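Local coordinates for protein Xaa-Pro dipeptidase (Pyrococcus horikoshii, PDB 1WY2) that probably hydrolyses dipeptides that end in proline, releasing the free amino acids, as a homodimeric two-metal peptidase of the M24B family, at residues P29-I34 against I121-R125; A37-G43 against L54-E60; I88-E94 against I111-V117. Residue numbers count along the deposited sequence, not the author numbering.

Interaction 1: residues P29-I34 against I121-R125; sequences PNVYYI and IRDMR
Two helices meet here through their side chains: 29-34 and 121-125, both regular alpha, with short-segment axes 12.0 Å apart at closest approach and N-to-C directions 60° apart (signed crossing angle +60°). Nearest CA pairs are Asn30–Ile121 (7.8 Å) and Tyr33–Arg125 (8.2 Å). Start at Ile121, chi1 and chi2 both m: its CD1 lies 4.4 Å from CD1 of Ile34 (m, t), and its CG2 rests 3.3 Å from Asn30 OD1. Arg122 and Asp123 lie beyond the contact and form a salt bridge with each other, Arg122 NE 3.1 Å from Asp123 OD1. One step on, Met124 points toward helix 28-35, placing its CB 3.8 Å from CE2 of Tyr33, whose t rotamer sends the ring across the gap. Both helices belong to the creatinase/prolidase N-terminal domain, and both also pack on strand 22-25 through Asn30, Ile34 and Ile121. Arg125 follows, chi1 m, chi2 t, chi3 p. Its CG sits over the Tyr33 ring as a CH-pi contact, 3.6 Å from the centroid and 4° off the normal. The guanidinium then reaches back: NH1 donates to Asn30 OD1 (2.8 Å, 135°) near the guanidinium plane, while Pro29 CB lies over one face, 4.4 Å from NH1. Through NH2 Arg125 also forms salt bridges with Glu292 and Glu295 of the metallopeptidase domain.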
loop_
_atom_site.group_PDB
_atom_site.type_symbol
_atom_site.label_atom_id
_atom_site.label_comp_id
_atom_site.label_asym_id
_atom_site.label_seq_id
_atom_site.Cartn_x
_atom_site.Cartn_y
_atom_site.Cartn_z
ATOM N N PRO A 29 -9.117 3.650 5.490
ATOM C CA PRO A 29 -9.951 2.728 6.266
ATOM C C PRO A 29 -10.903 3.443 7.227
ATOM O O PRO A 29 -12.041 3.008 7.415
ATOM C CB PRO A 29 -8.925 1.845 6.986
ATOM C CG PRO A 29 -7.711 2.719 7.076
ATOM C CD PRO A 29 -7.685 3.401 5.731
ATOM N N ASN A 30 -10.445 4.540 7.824
ATOM C CA ASN A 30 -11.290 5.290 8.749
ATOM C C ASN A 30 -12.385 6.054 8.020
ATOM O O ASN A 30 -13.507 6.172 8.518
ATOM C CB ASN A 30 -10.446 6.249 9.593
ATOM C CG ASN A 30 -9.530 5.513 10.547
ATOM O OD1 ASN A 30 -9.885 4.451 11.051
ATOM N ND2 ASN A 30 -8.358 6.075 10.810
ATOM N N VAL A 31 -12.070 6.580 6.843
ATOM C CA VAL A 31 -13.075 7.305 6.074
ATOM C C VAL A 31 -14.187 6.331 5.703
ATOM O O VAL A 31 -15.370 6.664 5.771
ATOM C CB VAL A 31 -12.474 7.912 4.792
ATOM C CG1 VAL A 31 -13.582 8.501 3.920
ATOM C CG2 VAL A 31 -11.472 8.985 5.164
ATOM N N TYR A 32 -13.805 5.117 5.316
ATOM C CA TYR A 32 -14.790 4.105 4.949
ATOM C C TYR A 32 -15.588 3.671 6.172
ATOM O O TYR A 32 -16.816 3.546 6.123
ATOM C CB TYR A 32 -14.106 2.873 4.348
ATOM C CG TYR A 32 -15.085 1.754 4.071
ATOM C CD1 TYR A 32 -15.996 1.850 3.021
ATOM C CD2 TYR A 32 -15.158 0.640 4.909
ATOM C CE1 TYR A 32 -16.960 0.868 2.814
ATOM C CE2 TYR A 32 -16.124 -0.351 4.710
ATOM C CZ TYR A 32 -17.021 -0.226 3.662
ATOM O OH TYR A 32 -17.996 -1.184 3.469
ATOM N N TYR A 33 -14.883 3.441 7.274
ATOM C CA TYR A 33 -15.524 3.000 8.504
ATOM C C TYR A 33 -16.621 3.957 8.950
ATOM O O TYR A 33 -17.709 3.539 9.336
ATOM C CB TYR A 33 -14.489 2.882 9.623
ATOM C CG TYR A 33 -15.027 2.260 10.894
ATOM C CD1 TYR A 33 -15.321 0.898 10.957
ATOM C CD2 TYR A 33 -15.229 3.031 12.040
ATOM C CE1 TYR A 33 -15.798 0.316 12.133
ATOM C CE2 TYR A 33 -15.705 2.460 13.218
ATOM C CZ TYR A 33 -15.988 1.104 13.259
ATOM O OH TYR A 33 -16.464 0.538 14.420
ATOM N N ILE A 34 -16.328 5.250 8.877
ATOM C CA ILE A 34 -17.268 6.273 9.317
ATOM C C ILE A 34 -18.336 6.701 8.304
ATOM O O ILE A 34 -19.492 6.899 8.680
ATOM C CB ILE A 34 -16.492 7.523 9.788
ATOM C CG1 ILE A 34 -15.571 7.139 10.949
ATOM C CG2 ILE A 34 -17.453 8.624 10.221
ATOM C CD1 ILE A 34 -14.579 8.221 11.326
ATOM N N ILE A 121 -11.055 6.081 17.810
ATOM C CA ILE A 121 -11.101 5.306 16.576
ATOM C C ILE A 121 -10.824 3.852 16.948
ATOM O O ILE A 121 -11.507 2.935 16.491
ATOM C CB ILE A 121 -10.040 5.790 15.561
ATOM C CG1 ILE A 121 -10.338 7.236 15.151
ATOM C CG2 ILE A 121 -10.034 4.879 14.337
ATOM C CD1 ILE A 121 -11.722 7.445 14.568
ATOM N N ARG A 122 -9.820 3.652 17.794
ATOM C CA ARG A 122 -9.455 2.314 18.255
ATOM C C ARG A 122 -10.602 1.652 19.015
ATOM O O ARG A 122 -10.969 0.514 18.740
ATOM C CB ARG A 122 -8.233 2.385 19.175
ATOM C CG ARG A 122 -7.891 1.070 19.869
ATOM C CD ARG A 122 -7.011 1.331 21.081
ATOM N NE ARG A 122 -7.713 2.150 22.066
ATOM C CZ ARG A 122 -7.147 2.672 23.150
ATOM N NH1 ARG A 122 -5.860 2.465 23.394
ATOM N NH2 ARG A 122 -7.872 3.397 23.993
ATOM N N ASP A 123 -11.162 2.369 19.983
ATOM C CA ASP A 123 -12.246 1.817 20.781
ATOM C C ASP A 123 -13.410 1.313 19.933
ATOM O O ASP A 123 -14.070 0.343 20.301
ATOM C CB ASP A 123 -12.727 2.848 21.810
ATOM C CG ASP A 123 -11.744 3.028 22.962
ATOM O OD1 ASP A 123 -10.703 2.333 22.983
ATOM O OD2 ASP A 123 -12.008 3.864 23.851
ATOM N N MET A 124 -13.660 1.966 18.803
ATOM C CA MET A 124 -14.737 1.538 17.917
ATOM C C MET A 124 -14.330 0.353 17.044
ATOM O O MET A 124 -14.989 -0.687 17.054
ATOM C CB MET A 124 -15.182 2.685 17.007
ATOM C CG MET A 124 -15.882 3.830 17.723
ATOM S SD MET A 124 -16.625 4.981 16.545
ATOM C CE MET A 124 -15.153 5.787 15.898
ATOM N N ARG A 125 -13.233 0.500 16.307
ATOM C CA ARG A 125 -12.788 -0.551 15.396
ATOM C C ARG A 125 -12.294 -1.853 16.025
ATOM O O ARG A 125 -12.383 -2.908 15.401
ATOM C CB ARG A 125 -11.714 0.002 14.450
ATOM C CG ARG A 125 -12.275 0.901 13.342
ATOM C CD ARG A 125 -11.166 1.502 12.483
ATOM N NE ARG A 125 -10.330 0.473 11.871
ATOM C CZ ARG A 125 -9.134 0.704 11.339
ATOM N NH1 ARG A 125 -8.628 1.931 11.334
ATOM N NH2 ARG A 125 -8.431 -0.301 10.830
#

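Interaction 2: residues A37-G43 against L54-E60; sequences ASPLAGG and LYVPELE
Apolar side chains form the centre of this contact, where the loop leading out of helix 28-35 folds over the second strand of the 44-48/51-57 beta hairpin in the N-terminal domain. Ala37 CB touches Leu54 CD2 (3.6 Å; Leu54 is t, p), and Pro39 CB lies 4.1 Å from Val56 CG1; Val31 of helix 28-35 packs behind Pro39 and Leu54. The loop then turns back and runs extended through Gly42 and Gly43 up to strand 44-48. Gly43 and Val56 have CA atoms 4.7 Å apart, and Gly43 CA makes a CA-H...O contact with Tyr55 O (3.5 Å). A CB on Gly43 would strike Pro39 CG, so the missing side chain lets the loop double back tightly. Further out, Ala41 CB meets Pro57 CG (4.1 Å), and Gly42 O, 3.2 Å from Pro57 CD, is buried without a polar partner. Beyond this the chain enters a weakly bonded helical turn, Glu60 N hydrogen-bonded to Pro57 O at 2.9 Å. That turn swings Glu60 (chi1 and chi2 m) against the loop at the dimer interface, where His195 of the second subunit packs on Leu40 and Glu60. Ala41 N donates to OE2 of Glu60's carboxyl group, 2.6 Å, 158°.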
loop_
_atom_site.group_PDB
_atom_site.type_symbol
_atom_site.label_atom_id
_atom_site.label_comp_id
_atom_site.label_asym_id
_atom_site.label_seq_id
_atom_site.Cartn_x
_atom_site.Cartn_y
_atom_site.Cartn_z
ATOM N N ALA A 37 -17.865 5.551 2.390
ATOM C CA ALA A 37 -17.296 5.973 1.109
ATOM C C ALA A 37 -15.834 5.542 0.986
ATOM O O ALA A 37 -15.135 5.389 1.988
ATOM C CB ALA A 37 -17.401 7.485 0.972
ATOM N N SER A 38 -15.372 5.359 -0.248
ATOM C CA SER A 38 -13.990 4.952 -0.488
ATOM C C SER A 38 -13.288 5.841 -1.514
ATOM O O SER A 38 -12.872 5.371 -2.576
ATOM C CB SER A 38 -13.947 3.498 -0.961
ATOM O OG SER A 38 -14.539 2.636 -0.010
ATOM N N PRO A 39 -13.145 7.141 -1.213
ATOM C CA PRO A 39 -12.479 8.042 -2.157
ATOM C C PRO A 39 -11.025 7.637 -2.372
ATOM O O PRO A 39 -10.198 7.749 -1.467
ATOM C CB PRO A 39 -12.620 9.405 -1.488
ATOM C CG PRO A 39 -12.619 9.061 -0.028
ATOM C CD PRO A 39 -13.526 7.859 0.016
ATOM N N LEU A 40 -10.726 7.158 -3.574
ATOM C CA LEU A 40 -9.372 6.740 -3.948
ATOM C C LEU A 40 -8.392 7.900 -3.798
ATOM O O LEU A 40 -7.299 7.774 -3.261
ATOM C CB LEU A 40 -9.373 6.272 -5.406
ATOM C CG LEU A 40 -10.289 5.074 -5.645
ATOM C CD1 LEU A 40 -11.769 5.465 -5.631
ATOM C CD2 LEU A 40 -10.031 4.400 -6.989
ATOM N N ALA A 41 -8.811 9.051 -4.341
ATOM C CA ALA A 41 -8.070 10.269 -4.094
ATOM C C ALA A 41 -8.254 10.693 -2.635
ATOM O O ALA A 41 -8.522 9.897 -1.744
ATOM C CB ALA A 41 -8.631 11.359 -5.002
ATOM N N GLY A 42 -8.063 11.999 -2.385
ATOM C CA GLY A 42 -8.020 12.442 -0.994
ATOM C C GLY A 42 -9.373 12.853 -0.390
ATOM O O GLY A 42 -9.886 13.946 -0.598
ATOM N N GLY A 43 -9.970 11.897 0.355
ATOM C CA GLY A 43 -11.219 12.191 1.040
ATOM C C GLY A 43 -10.971 12.619 2.490
ATOM O O GLY A 43 -10.136 12.069 3.194
ATOM N N LEU A 54 -18.172 15.115 4.362
ATOM C CA LEU A 54 -17.100 14.431 3.646
ATOM C C LEU A 54 -16.698 15.301 2.460
ATOM O O LEU A 54 -17.488 15.506 1.541
ATOM C CB LEU A 54 -17.573 13.063 3.146
ATOM C CG LEU A 54 -16.614 12.329 2.201
ATOM C CD1 LEU A 54 -15.298 12.035 2.913
ATOM C CD2 LEU A 54 -17.260 11.045 1.715
ATOM N N TYR A 55 -15.476 15.825 2.496
ATOM C CA TYR A 55 -14.968 16.662 1.411
ATOM C C TYR A 55 -14.112 15.817 0.483
ATOM O O TYR A 55 -13.233 15.087 0.940
ATOM C CB TYR A 55 -14.119 17.811 1.956
ATOM C CG TYR A 55 -14.871 18.795 2.813
ATOM C CD1 TYR A 55 -15.081 18.553 4.171
ATOM C CD2 TYR A 55 -15.379 19.974 2.267
ATOM C CE1 TYR A 55 -15.779 19.465 4.965
ATOM C CE2 TYR A 55 -16.076 20.889 3.048
ATOM C CZ TYR A 55 -16.270 20.630 4.394
ATOM O OH TYR A 55 -16.940 21.549 5.169
ATOM N N VAL A 56 -14.363 15.917 -0.818
ATOM C CA VAL A 56 -13.596 15.143 -1.788
ATOM C C VAL A 56 -13.294 15.940 -3.050
ATOM O O VAL A 56 -13.970 16.926 -3.353
ATOM C CB VAL A 56 -14.351 13.863 -2.206
ATOM C CG1 VAL A 56 -14.588 12.971 -0.998
ATOM C CG2 VAL A 56 -15.672 14.231 -2.858
ATOM N N PRO A 57 -12.251 15.532 -3.793
ATOM C CA PRO A 57 -11.879 16.219 -5.033
ATOM C C PRO A 57 -12.975 15.966 -6.067
ATOM O O PRO A 57 -13.757 15.026 -5.926
ATOM C CB PRO A 57 -10.563 15.545 -5.420
ATOM C CG PRO A 57 -9.991 15.122 -4.099
ATOM C CD PRO A 57 -11.209 14.569 -3.396
ATOM N N GLU A 58 -13.029 16.793 -7.105
ATOM C CA GLU A 58 -14.041 16.637 -8.145
ATOM C C GLU A 58 -14.065 15.231 -8.745
ATOM O O GLU A 58 -15.133 14.682 -9.013
ATOM C CB GLU A 58 -13.817 17.664 -9.257
ATOM C CG GLU A 58 -13.935 19.106 -8.790
ATOM C CD GLU A 58 -13.782 20.103 -9.924
ATOM O OE1 GLU A 58 -12.697 20.148 -10.542
ATOM O OE2 GLU A 58 -14.752 20.843 -10.197
ATOM N N LEU A 59 -12.888 14.651 -8.951
ATOM C CA LEU A 59 -12.788 13.311 -9.525
ATOM C C LEU A 59 -13.200 12.209 -8.550
ATOM O O LEU A 59 -12.878 11.039 -8.757
ATOM C CB LEU A 59 -11.358 13.050 -10.008
ATOM C CG LEU A 59 -10.841 13.903 -11.172
ATOM C CD1 LEU A 59 -9.369 13.592 -11.421
ATOM C CD2 LEU A 59 -11.668 13.626 -12.421
ATOM N N GLU A 60 -13.913 12.583 -7.491
ATOM C CA GLU A 60 -14.360 11.617 -6.491
ATOM C C GLU A 60 -15.774 11.910 -6.015
ATOM O O GLU A 60 -16.419 11.060 -5.403
ATOM C CB GLU A 60 -13.419 11.637 -5.282
ATOM C CG GLU A 60 -12.024 11.133 -5.577
ATOM C CD GLU A 60 -12.007 9.656 -5.905
ATOM O OE1 GLU A 60 -12.797 9.227 -6.771
ATOM O OE2 GLU A 60 -11.202 8.923 -5.303
#

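Interaction 3: residues I88-E94 against I111-V117; sequences IKSLGIE and IKEFKKV
Strands 90-93 and 113-116 are the parallel pair of a beta-alpha-beta crossover whose helix, 99-108, packs on one side. Their axes come within 4.6 Å at 33°, with Ser90 opposite Glu113, Leu91 opposite Phe114 and Gly92 opposite Lys115. Backbone hydrogen bonds alternate: Glu113 N to Lys89 O (2.9 Å), Leu91 N to Glu113 O (2.8 Å), Lys115 N to Leu91 O (3.0 Å), Ile93 N to Lys115 O (2.8 Å) and Val117 N to Ile93 O (3.1 Å). On the face carrying Leu91 and Phe114, Ile111 (m, m) wedges between neighbours, CD1 3.6 Å from Ile88 CB and CG2 3.8 Å from Leu91 CB. Phe114 CE2 (chi1 m) lies 4.0 Å from Leu91 CD2 and Phe114 CD2 3.9 Å from Ile93 CD1, where Ile102 of the crossover helix and Tyr99 of the second subunit also pack. Ser90 and Glu113 project from the other face. There Gly92 supplies a hollow, filled by Val117, the N-cap residue of helix 118-125: its CG1 sits 3.5 Å from Gly92 CA.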
loop_
_atom_site.group_PDB
_atom_site.type_symbol
_atom_site.label_atom_id
_atom_site.label_comp_id
_atom_site.label_asym_id
_atom_site.label_seq_id
_atom_site.Cartn_x
_atom_site.Cartn_y
_atom_site.Cartn_z
ATOM N N ILE A 88 -11.206 26.958 13.407
ATOM C CA ILE A 88 -10.995 25.864 14.346
ATOM C C ILE A 88 -9.765 26.111 15.216
ATOM O O ILE A 88 -8.677 26.374 14.706
ATOM C CB ILE A 88 -10.819 24.527 13.599
ATOM C CG1 ILE A 88 -12.073 24.229 12.773
ATOM C CG2 ILE A 88 -10.547 23.406 14.594
ATOM C CD1 ILE A 88 -11.957 23.003 11.890
ATOM N N LYS A 89 -9.945 26.023 16.529
ATOM C CA LYS A 89 -8.847 26.231 17.467
ATOM C C LYS A 89 -8.095 24.928 17.728
ATOM O O LYS A 89 -6.901 24.822 17.449
ATOM C CB LYS A 89 -9.377 26.786 18.791
ATOM C CG LYS A 89 -10.015 28.162 18.679
ATOM C CD LYS A 89 -8.995 29.220 18.280
ATOM C CE LYS A 89 -7.898 29.357 19.328
ATOM N NZ LYS A 89 -6.905 30.410 18.971
ATOM N N SER A 90 -8.805 23.943 18.267
ATOM C CA SER A 90 -8.222 22.641 18.573
ATOM C C SER A 90 -8.780 21.593 17.613
ATOM O O SER A 90 -9.979 21.324 17.615
ATOM C CB SER A 90 -8.551 22.254 20.019
ATOM O OG SER A 90 -7.940 21.027 20.381
ATOM N N LEU A 91 -7.906 21.000 16.800
ATOM C CA LEU A 91 -8.320 19.990 15.827
ATOM C C LEU A 91 -7.864 18.584 16.207
ATOM O O LEU A 91 -6.685 18.360 16.474
ATOM C CB LEU A 91 -7.758 20.333 14.440
ATOM C CG LEU A 91 -8.121 19.399 13.280
ATOM C CD1 LEU A 91 -9.595 19.585 12.912
ATOM C CD2 LEU A 91 -7.243 19.696 12.075
ATOM N N GLY A 92 -8.800 17.640 16.225
ATOM C CA GLY A 92 -8.455 16.265 16.548
ATOM C C GLY A 92 -8.020 15.572 15.270
ATOM O O GLY A 92 -8.700 15.685 14.250
ATOM N N ILE A 93 -6.896 14.858 15.313
ATOM C CA ILE A 93 -6.386 14.178 14.124
ATOM C C ILE A 93 -5.896 12.757 14.384
ATOM O O ILE A 93 -5.642 12.369 15.525
ATOM C CB ILE A 93 -5.217 14.968 13.475
ATOM C CG1 ILE A 93 -4.063 15.113 14.472
ATOM C CG2 ILE A 93 -5.701 16.345 13.019
ATOM C CD1 ILE A 93 -2.775 15.637 13.839
ATOM N N GLU A 94 -5.772 11.985 13.306
ATOM C CA GLU A 94 -5.297 10.603 13.384
ATOM C C GLU A 94 -3.780 10.589 13.542
ATOM O O GLU A 94 -3.089 11.488 13.066
ATOM C CB GLU A 94 -5.651 9.850 12.105
ATOM C CG GLU A 94 -7.130 9.796 11.781
ATOM C CD GLU A 94 -7.374 9.707 10.290
ATOM O OE1 GLU A 94 -6.952 10.638 9.564
ATOM O OE2 GLU A 94 -7.981 8.716 9.835
ATOM N N ILE A 111 -4.832 26.528 12.246
ATOM C CA ILE A 111 -5.127 25.653 13.374
ATOM C C ILE A 111 -4.109 25.916 14.478
ATOM O O ILE A 111 -2.904 25.926 14.234
ATOM C CB ILE A 111 -5.062 24.164 12.970
ATOM C CG1 ILE A 111 -6.049 23.888 11.833
ATOM C CG2 ILE A 111 -5.373 23.280 14.173
ATOM C CD1 ILE A 111 -7.491 24.224 12.165
ATOM N N LYS A 112 -4.604 26.124 15.691
ATOM C CA LYS A 112 -3.750 26.415 16.836
ATOM C C LYS A 112 -3.193 25.199 17.567
ATOM O O LYS A 112 -2.004 25.151 17.893
ATOM C CB LYS A 112 -4.514 27.286 17.840
ATOM C CG LYS A 112 -4.786 28.703 17.367
ATOM C CD LYS A 112 -3.487 29.470 17.165
ATOM C CE LYS A 112 -3.752 30.909 16.755
ATOM N NZ LYS A 112 -2.485 31.664 16.531
ATOM N N GLU A 113 -4.050 24.217 17.823
ATOM C CA GLU A 113 -3.641 23.029 18.559
ATOM C C GLU A 113 -4.143 21.747 17.906
ATOM O O GLU A 113 -5.204 21.733 17.287
ATOM C CB GLU A 113 -4.182 23.129 19.992
ATOM C CG GLU A 113 -3.730 22.036 20.947
ATOM C CD GLU A 113 -4.339 22.188 22.337
ATOM O OE1 GLU A 113 -4.126 23.240 22.979
ATOM O OE2 GLU A 113 -5.034 21.256 22.792
ATOM N N PHE A 114 -3.366 20.676 18.042
ATOM C CA PHE A 114 -3.751 19.377 17.499
ATOM C C PHE A 114 -3.772 18.369 18.638
ATOM O O PHE A 114 -2.944 18.430 19.548
ATOM C CB PHE A 114 -2.760 18.895 16.432
ATOM C CG PHE A 114 -2.693 19.771 15.218
ATOM C CD1 PHE A 114 -1.856 20.886 15.191
ATOM C CD2 PHE A 114 -3.465 19.487 14.100
ATOM C CE1 PHE A 114 -1.792 21.703 14.064
ATOM C CE2 PHE A 114 -3.411 20.295 12.968
ATOM C CZ PHE A 114 -2.571 21.407 12.949
ATOM N N LYS A 115 -4.730 17.449 18.594
ATOM C CA LYS A 115 -4.843 16.413 19.610
ATOM C C LYS A 115 -5.136 15.086 18.930
ATOM O O LYS A 115 -5.773 15.049 17.879
ATOM C CB LYS A 115 -5.956 16.741 20.611
ATOM C CG LYS A 115 -5.564 17.767 21.669
ATOM C CD LYS A 115 -6.558 17.769 22.820
ATOM C CE LYS A 115 -6.072 18.631 23.975
ATOM N NZ LYS A 115 -6.976 18.530 25.157
ATOM N N LYS A 116 -4.660 13.999 19.526
ATOM C CA LYS A 116 -4.871 12.669 18.965
ATOM C C LYS A 116 -6.287 12.170 19.229
ATOM O O LYS A 116 -6.822 12.363 20.320
ATOM C CB LYS A 116 -3.892 11.666 19.585
ATOM C CG LYS A 116 -2.421 11.960 19.359
ATOM C CD LYS A 116 -1.561 10.885 20.010
ATOM C CE LYS A 116 -0.080 11.195 19.875
ATOM N NZ LYS A 116 0.282 12.475 20.545
ATOM N N VAL A 117 -6.885 11.521 18.233
ATOM C CA VAL A 117 -8.220 10.952 18.392
ATOM C C VAL A 117 -8.132 9.440 18.208
ATOM O O VAL A 117 -9.144 8.744 18.135
ATOM C CB VAL A 117 -9.231 11.529 17.373
ATOM C CG1 VAL A 117 -9.365 13.036 17.580
ATOM C CG2 VAL A 117 -8.804 11.197 15.950
#

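How the interactions relate
All three contacts belong to the N-terminal domain. Interaction 1 joins residues far apart in sequence, and interactions 2 and 3 lie one after the other inside the loop it closes. Centres are about 17 Å (1 to 2), 18 Å (1 to 3) and 22 Å (2 to 3) apart. Helix 28-35 leads into the loop of interaction 2, Tyr32 CD1 touching Ser38 OG at 3.5 Å; strand 113-116 runs on into helix 118-125, and Asn30 ND2 reaches Glu94 OE2 at 2.8 Å, probably a hydrogen bond. Interactions 2 and 3 reach the same six-stranded mixed sheet and both touch the second subunit, whereas interaction 1 faces the metallopeptidase domain of its own chain.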